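Putative acid phosphatase WZB (Escherichia coli, PDB 2WMY) probably catalyses the hydrolysis of phosphotyrosine in proteins to tyrosine and phosphate, as a member of the low molecular weight phosphotyrosine protein phosphatase family. Local coordinates at residues Ile56-Ala59 against Glu60-Leu64; Val87-Tyr90 against Ser91-Glu94; Phe110-Leu114 against Asp115-Ile119. The protein carries 1 engineered substitution. All coordinates share one frame; numbering follows the deposited sequence.

Interaction 1 of 3, residues Ile56-Ala59 against Glu60-Leu64; sequences IRVA and EKNGL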
loop_
_atom_site.group_PDB
_atom_site.type_symbol
_atom_site.label_atom_id
_atom_site.label_comp_id
_atom_site.label_asym_id
_atom_site.label_seq_id
_atom_site.Cartn_x
_atom_site.Cartn_y
_atom_site.Cartn_z
ATOM N N ILE A 56 -7.854 10.888 -2.962
ATOM C CA ILE A 56 -8.249 11.793 -1.883
ATOM C C ILE A 56 -9.772 11.891 -1.742
ATOM O O ILE A 56 -10.289 11.963 -0.631
ATOM C CB ILE A 56 -7.661 13.206 -2.080
ATOM C CG1 ILE A 56 -6.136 13.144 -2.078
ATOM C CG2 ILE A 56 -8.156 14.152 -0.990
ATOM C CD1 ILE A 56 -5.468 14.428 -2.456
ATOM N N ARG A 57 -10.487 11.898 -2.864
ATOM C CA ARG A 57 -11.951 11.902 -2.827
ATOM C C ARG A 57 -12.506 10.691 -2.080
ATOM O O ARG A 57 -13.258 10.841 -1.113
ATOM C CB ARG A 57 -12.551 11.938 -4.234
ATOM C CG ARG A 57 -13.028 13.306 -4.670
ATOM C CD ARG A 57 -14.137 13.208 -5.716
ATOM N NE ARG A 57 -13.772 12.330 -6.822
ATOM C CZ ARG A 57 -12.916 12.661 -7.783
ATOM N NH1 ARG A 57 -12.332 13.854 -7.778
ATOM N NH2 ARG A 57 -12.640 11.796 -8.750
ATOM N N VAL A 58 -12.140 9.493 -2.525
ATOM C CA VAL A 58 -12.686 8.289 -1.911
ATOM C C VAL A 58 -12.261 8.179 -0.460
ATOM O O VAL A 58 -13.017 7.689 0.376
ATOM C CB VAL A 58 -12.347 6.992 -2.684
ATOM C CG1 VAL A 58 -10.888 6.566 -2.460
ATOM C CG2 VAL A 58 -13.312 5.875 -2.266
ATOM N N ALA A 59 -11.058 8.651 -0.161
ATOM C CA ALA A 59 -10.545 8.581 1.196
ATOM C C ALA A 59 -11.362 9.473 2.130
ATOM O O ALA A 59 -11.923 9.000 3.123
ATOM C CB ALA A 59 -9.082 8.971 1.224
ATOM N N GLU A 60 -11.435 10.762 1.816
ATOM C CA GLU A 60 -12.165 11.689 2.683
ATOM C C GLU A 60 -13.636 11.297 2.818
ATOM O O GLU A 60 -14.206 11.349 3.907
ATOM C CB GLU A 60 -12.020 13.136 2.205
ATOM C CG GLU A 60 -10.691 13.760 2.614
ATOM C CD GLU A 60 -10.477 15.143 2.033
ATOM O OE1 GLU A 60 -11.464 15.761 1.574
ATOM O OE2 GLU A 60 -9.316 15.610 2.039
ATOM N N LYS A 61 -14.236 10.899 1.702
ATOM C CA LYS A 61 -15.601 10.383 1.692
ATOM C C LYS A 61 -15.792 9.306 2.757
ATOM O O LYS A 61 -16.871 9.191 3.342
ATOM C CB LYS A 61 -15.930 9.833 0.305
ATOM C CG LYS A 61 -17.248 9.101 0.183
ATOM C CD LYS A 61 -17.531 8.827 -1.286
ATOM C CE LYS A 61 -18.311 7.546 -1.482
ATOM N NZ LYS A 61 -18.373 7.192 -2.926
ATOM N N ASN A 62 -14.739 8.533 3.011
ATOM C CA ASN A 62 -14.759 7.507 4.055
ATOM C C ASN A 62 -14.073 7.928 5.365
ATOM O O ASN A 62 -13.780 7.091 6.218
ATOM C CB ASN A 62 -14.142 6.200 3.543
ATOM C CG ASN A 62 -15.055 5.456 2.574
ATOM O OD1 ASN A 62 -15.818 4.571 2.968
ATOM N ND2 ASN A 62 -14.983 5.817 1.303
ATOM N N GLY A 63 -13.811 9.222 5.518
ATOM C CA GLY A 63 -13.262 9.744 6.758
ATOM C C GLY A 63 -11.783 9.472 6.941
ATOM O O GLY A 63 -11.265 9.542 8.058
ATOM N N LEU A 64 -11.099 9.167 5.840
ATOM C CA LEU A 64 -9.671 8.872 5.888
ATOM C C LEU A 64 -8.849 10.024 5.315
ATOM O O LEU A 64 -9.167 10.547 4.248
ATOM C CB LEU A 64 -9.359 7.574 5.135
ATOM C CG LEU A 64 -7.888 7.155 5.206
ATOM C CD1 LEU A 64 -7.462 6.825 6.658
ATOM C CD2 LEU A 64 -7.593 5.996 4.256
#

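Interaction 2 of 3, residues Val87-Tyr90 against Ser91-Glu94; sequences VMEY and SHLE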
loop_
_atom_site.group_PDB
_atom_site.type_symbol
_atom_site.label_atom_id
_atom_site.label_comp_id
_atom_site.label_asym_id
_atom_site.label_seq_id
_atom_site.Cartn_x
_atom_site.Cartn_y
_atom_site.Cartn_z
ATOM N N VAL A 87 2.603 -5.720 -1.024
ATOM C CA VAL A 87 2.445 -5.222 -2.387
ATOM C C VAL A 87 1.046 -5.498 -2.922
ATOM O O VAL A 87 0.376 -6.424 -2.478
ATOM C CB VAL A 87 3.496 -5.786 -3.359
ATOM C CG1 VAL A 87 4.898 -5.598 -2.807
ATOM C CG2 VAL A 87 3.223 -7.252 -3.653
ATOM N N MET A 88 0.617 -4.680 -3.878
ATOM C CA MET A 88 -0.766 -4.694 -4.322
ATOM C C MET A 88 -1.031 -5.822 -5.312
ATOM O O MET A 88 -2.065 -6.480 -5.249
ATOM C CB MET A 88 -1.135 -3.334 -4.924
ATOM C CG MET A 88 -1.040 -2.175 -3.934
ATOM S SD MET A 88 -2.181 -2.416 -2.554
ATOM C CE MET A 88 -1.500 -1.291 -1.329
ATOM N N GLU A 89 -0.077 -6.060 -6.205
ATOM C CA GLU A 89 -0.301 -6.971 -7.318
ATOM C C GLU A 89 0.688 -8.128 -7.391
ATOM O O GLU A 89 1.840 -8.007 -6.975
ATOM C CB GLU A 89 -0.264 -6.197 -8.637
ATOM C CG GLU A 89 -1.255 -5.055 -8.715
ATOM C CD GLU A 89 -1.214 -4.359 -10.054
ATOM O OE1 GLU A 89 -1.036 -5.068 -11.062
ATOM O OE2 GLU A 89 -1.362 -3.112 -10.101
ATOM N N TYR A 90 0.223 -9.250 -7.935
ATOM C CA TYR A 90 1.095 -10.371 -8.227
ATOM C C TYR A 90 2.304 -9.892 -9.020
ATOM O O TYR A 90 3.440 -10.218 -8.685
ATOM C CB TYR A 90 0.340 -11.457 -8.994
ATOM C CG TYR A 90 -0.589 -12.276 -8.127
ATOM C CD1 TYR A 90 -0.089 -13.214 -7.231
ATOM C CD2 TYR A 90 -1.966 -12.111 -8.201
ATOM C CE1 TYR A 90 -0.940 -13.964 -6.430
ATOM C CE2 TYR A 90 -2.823 -12.856 -7.407
ATOM C CZ TYR A 90 -2.306 -13.779 -6.526
ATOM O OH TYR A 90 -3.161 -14.514 -5.741
ATOM N N SER A 91 2.062 -9.094 -10.055
ATOM C CA SER A 91 3.154 -8.578 -10.876
ATOM C C SER A 91 4.205 -7.832 -10.043
ATOM O O SER A 91 5.380 -7.804 -10.395
ATOM C CB SER A 91 2.614 -7.675 -11.987
ATOM O OG SER A 91 1.842 -6.619 -11.440
ATOM N N HIS A 92 3.775 -7.236 -8.938
ATOM C CA HIS A 92 4.684 -6.543 -8.030
ATOM C C HIS A 92 5.661 -7.489 -7.341
ATOM O O HIS A 92 6.791 -7.103 -7.034
ATOM C CB HIS A 92 3.912 -5.763 -6.968
ATOM C CG HIS A 92 3.248 -4.526 -7.483
ATOM N ND1 HIS A 92 2.040 -4.073 -6.997
ATOM C CD2 HIS A 92 3.626 -3.644 -8.438
ATOM C CE1 HIS A 92 1.703 -2.963 -7.628
ATOM N NE2 HIS A 92 2.647 -2.681 -8.509
ATOM N N LEU A 93 5.221 -8.720 -7.085
ATOM C CA LEU A 93 6.079 -9.716 -6.439
ATOM C C LEU A 93 7.331 -9.971 -7.267
ATOM O O LEU A 93 8.433 -10.079 -6.727
ATOM C CB LEU A 93 5.327 -11.032 -6.213
ATOM C CG LEU A 93 4.145 -10.926 -5.250
ATOM C CD1 LEU A 93 3.414 -12.261 -5.171
ATOM C CD2 LEU A 93 4.613 -10.463 -3.873
ATOM N N GLU A 94 7.162 -10.053 -8.584
ATOM C CA GLU A 94 8.296 -10.297 -9.461
ATOM C C GLU A 94 9.178 -9.060 -9.602
ATOM O O GLU A 94 10.369 -9.171 -9.878
ATOM C CB GLU A 94 7.835 -10.792 -10.831
ATOM C CG GLU A 94 8.778 -11.820 -11.427
ATOM C CD GLU A 94 9.180 -12.893 -10.416
ATOM O OE1 GLU A 94 8.283 -13.456 -9.750
ATOM O OE2 GLU A 94 10.395 -13.171 -10.289
HETATM O O HOH W 1 -0.329 -8.109 -11.185
#

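Interaction 3 of 3, residues Phe110-Leu114 against Asp115-Ile119; sequences FGHWL and DSKEI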
loop_
_atom_site.group_PDB
_atom_site.type_symbol
_atom_site.label_atom_id
_atom_site.label_comp_id
_atom_site.label_asym_id
_atom_site.label_seq_id
_atom_site.Cartn_x
_atom_site.Cartn_y
_atom_site.Cartn_z
ATOM N N PHE A 110 -0.837 -7.329 -0.184
ATOM C CA PHE A 110 -1.650 -6.552 0.731
ATOM C C PHE A 110 -2.970 -7.273 1.010
ATOM O O PHE A 110 -3.443 -7.304 2.140
ATOM C CB PHE A 110 -1.916 -5.160 0.164
ATOM C CG PHE A 110 -2.349 -4.170 1.202
ATOM C CD1 PHE A 110 -1.415 -3.398 1.866
ATOM C CD2 PHE A 110 -3.686 -4.036 1.535
ATOM C CE1 PHE A 110 -1.800 -2.503 2.830
ATOM C CE2 PHE A 110 -4.080 -3.137 2.500
ATOM C CZ PHE A 110 -3.140 -2.369 3.146
ATOM N N GLY A 111 -3.556 -7.861 -0.028
ATOM C CA GLY A 111 -4.806 -8.579 0.123
ATOM C C GLY A 111 -4.610 -10.073 0.325
ATOM O O GLY A 111 -5.454 -10.873 -0.084
ATOM N N HIS A 112 -3.504 -10.450 0.963
ATOM C CA HIS A 112 -3.195 -11.865 1.160
ATOM C C HIS A 112 -4.341 -12.609 1.829
ATOM O O HIS A 112 -4.617 -13.754 1.493
ATOM C CB HIS A 112 -1.921 -12.059 1.988
ATOM C CG HIS A 112 -1.618 -13.494 2.284
ATOM N ND1 HIS A 112 -0.879 -14.290 1.434
ATOM C CD2 HIS A 112 -1.984 -14.290 3.319
ATOM C CE1 HIS A 112 -0.791 -15.508 1.937
ATOM N NE2 HIS A 112 -1.456 -15.536 3.080
ATOM N N TRP A 113 -5.006 -11.940 2.766
ATOM C CA TRP A 113 -6.040 -12.558 3.583
ATOM C C TRP A 113 -7.441 -12.492 2.975
ATOM O O TRP A 113 -8.406 -12.949 3.583
ATOM C CB TRP A 113 -6.019 -11.935 4.981
ATOM C CG TRP A 113 -4.665 -12.065 5.606
ATOM C CD1 TRP A 113 -3.789 -11.056 5.894
ATOM C CD2 TRP A 113 -4.015 -13.282 5.985
ATOM N NE1 TRP A 113 -2.639 -11.573 6.438
ATOM C CE2 TRP A 113 -2.755 -12.938 6.509
ATOM C CE3 TRP A 113 -4.384 -14.634 5.943
ATOM C CZ2 TRP A 113 -1.856 -13.892 6.987
ATOM C CZ3 TRP A 113 -3.487 -15.585 6.418
ATOM C CH2 TRP A 113 -2.239 -15.207 6.929
ATOM N N LEU A 114 -7.546 -11.929 1.775
ATOM C CA LEU A 114 -8.819 -11.851 1.068
ATOM C C LEU A 114 -8.971 -13.039 0.120
ATOM O O LEU A 114 -7.977 -13.597 -0.345
ATOM C CB LEU A 114 -8.913 -10.540 0.286
ATOM C CG LEU A 114 -8.775 -9.273 1.129
ATOM C CD1 LEU A 114 -8.975 -8.026 0.274
ATOM C CD2 LEU A 114 -9.763 -9.306 2.284
ATOM N N ASP A 115 -10.215 -13.423 -0.162
ATOM C CA ASP A 115 -10.483 -14.548 -1.060
ATOM C C ASP A 115 -9.779 -14.343 -2.395
ATOM O O ASP A 115 -9.028 -15.206 -2.853
ATOM C CB ASP A 115 -11.988 -14.744 -1.259
ATOM C CG ASP A 115 -12.657 -15.387 -0.052
ATOM O OD1 ASP A 115 -11.958 -16.068 0.733
ATOM O OD2 ASP A 115 -13.885 -15.214 0.110
ATOM N N SER A 116 -10.031 -13.197 -3.020
ATOM C CA SER A 116 -9.207 -12.753 -4.133
ATOM C C SER A 116 -8.164 -11.792 -3.570
ATOM O O SER A 116 -8.503 -10.873 -2.831
ATOM C CB SER A 116 -10.055 -12.077 -5.204
ATOM O OG SER A 116 -9.257 -11.721 -6.317
ATOM N N LYS A 117 -6.898 -12.008 -3.909
ATOM C CA LYS A 117 -5.806 -11.355 -3.189
ATOM C C LYS A 117 -5.274 -10.080 -3.834
ATOM O O LYS A 117 -4.631 -9.274 -3.177
ATOM C CB LYS A 117 -4.650 -12.335 -2.967
ATOM C CG LYS A 117 -5.068 -13.644 -2.333
ATOM C CD LYS A 117 -3.881 -14.410 -1.784
ATOM C CE LYS A 117 -4.298 -15.821 -1.387
ATOM N NZ LYS A 117 -5.706 -15.859 -0.870
ATOM N N GLU A 118 -5.524 -9.896 -5.119
ATOM C CA GLU A 118 -4.935 -8.762 -5.810
ATOM C C GLU A 118 -5.774 -7.492 -5.662
ATOM O O GLU A 118 -6.998 -7.518 -5.812
ATOM C CB GLU A 118 -4.707 -9.103 -7.285
ATOM C CG GLU A 118 -4.062 -7.997 -8.081
ATOM C CD GLU A 118 -3.265 -8.522 -9.252
ATOM O OE1 GLU A 118 -3.605 -8.174 -10.401
ATOM O OE2 GLU A 118 -2.303 -9.282 -9.021
ATOM N N ILE A 119 -5.112 -6.383 -5.344
ATOM C CA ILE A 119 -5.776 -5.083 -5.339
ATOM C C ILE A 119 -5.578 -4.430 -6.710
ATOM O O ILE A 119 -4.472 -4.006 -7.034
ATOM C CB ILE A 119 -5.197 -4.158 -4.252
ATOM C CG1 ILE A 119 -5.014 -4.919 -2.932
ATOM C CG2 ILE A 119 -6.068 -2.917 -4.079
ATOM C CD1 ILE A 119 -6.307 -5.257 -2.216
HETATM O O HOH W 2 -2.872 -7.721 -2.638
#

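Interaction 1 of 3, residues Ile56-Ala59 against Glu60-Leu64
Asn62 turns its carboxamide back along helix 53-61 and sets ND2 against the main-chain oxygen of Val58, with ND2 to Val58 O at 2.9 Å. The bond is almost straight, 171° at the hydrogen, and the oxygen lies in the plane of the amide. CG sits anti to Asn62's own carbonyl carbon (chi1 -74°), which swings the amide toward the preceding turn, where ND2 also passes the CG2 branch of Val58. The backbone N of Asn62 reaches the same oxygen more weakly. A leucine at this position would lack the amide, and Val58 O would probably be left with that weak bond alone from this residue. Glu60 runs alongside Ile56, the residue one turn before it, its OE2 3.6 Å from Ile56 CG2, a contact made by the extended glutamate chain lying against a methyl branch. Arg57 and Lys61 send their charges to Asp127 and Asp131 respectively, tying this helix to helix 127-147. The helix then ends in a Schellman motif: Leu64 N binds Ala59 O at 2.8 Å, and Gly63 N binds Glu60 O at 2.7 Å. Gly63 makes the reversal at a positive phi of 77°, and the chain comes back with Leu64 CB 4.2 Å from Ala59 CB. Carbonyls of the last turn, which have no further helical N-H groups to accept from, are thus served by one side-chain amide and by the returning backbone.

Interaction 2 of 3, residues Val87-Tyr90 against Ser91-Glu94
The imidazole of His92 presents its edge to Met88, whose CA lies in the ring plane and whose N sits close to that plane, while Val87 CB and Glu89 N approach the ring obliquely. Leu93 CD1 meets the Tyr90 ring at a slant too, 4.2 Å from Tyr90 CD1, the two side chains running side by side. These residues form a beta-alpha junction of the parallel-sheet fold, where strand 84-87 hands over to helix 90-99 beside the phosphate-binding loop. ND1 of His92 accepts the backbone N-H of Glu89, Glu89 N to ND1 being 3.0 Å, with the donor tilted 31° from the ring plane; the other ring nitrogen, NE2, is hydrogen-bonded to Thr16 OG1, and with both nitrogens engaged the ring is probably held against rotation. The torsion that makes this possible leaves CG anti to the carbonyl carbon of His92 (chi1 -73°), bringing the ring back over the chain before the helix. Glu89 crosses the ring with its extended chain, CG 3.8 Å from His92 CE1 and the carboxylate turned 53° to the imidazole, and its OE2 makes a salt bridge to Arg21, a predicted active-site residue. Apolar contact adds to the junction, Val87 CG2 lying 3.5 Å from Leu93 CD2. In the first turn of the helix, Leu93 N binds Tyr90 O at 2.8 Å. Water 1 joins the remaining carboxylate oxygen to the helix start, donating to Glu89 OE1 at 3.1 Å and accepting from Ser91 N at 2.8 Å.

Interaction 3 of 3, residues Phe110-Leu114 against Asp115-Ile119
Lys117 lays its side chain across the turn that precedes it and brings NZ to two main-chain oxygens, 3.2 Å from Leu114 O and 3.3 Å from His112 O, both weak bonds. The chain is extended as far as CE and bends only at the last torsion (chi4 -34°), which turns the ammonium group in between the two carbonyls, while CD passes 3.4 Å from His112 O. Softer contacts to oxygen are a CA-H...O approach, well off straight, from Lys117 CA to Gly111 O at 3.2 Å, and Leu114 CB against Ser116 O, also at 3.2 Å. Water 2 accepts from Gly111 N. Gly111 O, His112 O and Leu114 O all belong to a type I beta turn from Gly111 to Leu114, closed by Leu114 N to Gly111 O, in the loop between strand 107-109 and helix 127-147; further on, this loop carries Asp121, the predicted proton donor. A CB on Gly111 would run into Lys117 O, so the chain can come this close because the residue has no side chain. In the apolar packing, Phe110 CB lies 4.4 Å from Ile119 CG1, and Leu114 packs on Gln139 and Ala140 of helix 127-147. Within the turn, His112 CD2 stands 3.3 Å above the plane of the Trp113 ring, over its centre, and that ring also makes an edge-to-face stack with Trp144 and a cation-pi contact with Lys147.

The three contacts follow one another along the chain, interaction 1 at the end of helix 53-61, interaction 2 after strand 84-87 and interaction 3 after strand 107-109. Interactions 2 and 3 lie at the ends of neighbouring strands of the parallel sheet, their centres about 11 Å apart, and they touch: Val87 O and Phe110 N are 2.7 Å apart, as are Tyr90 N and Glu118 OE2. Interaction 1 is about 25 Å and 21 Å from them between centres, and on the opposite side of the chain's centre from interaction 2. The touching loops lie beside predicted active-site residues Cys15 and Arg21; residues of interaction 1 pack on helices 21-32 and 127-147.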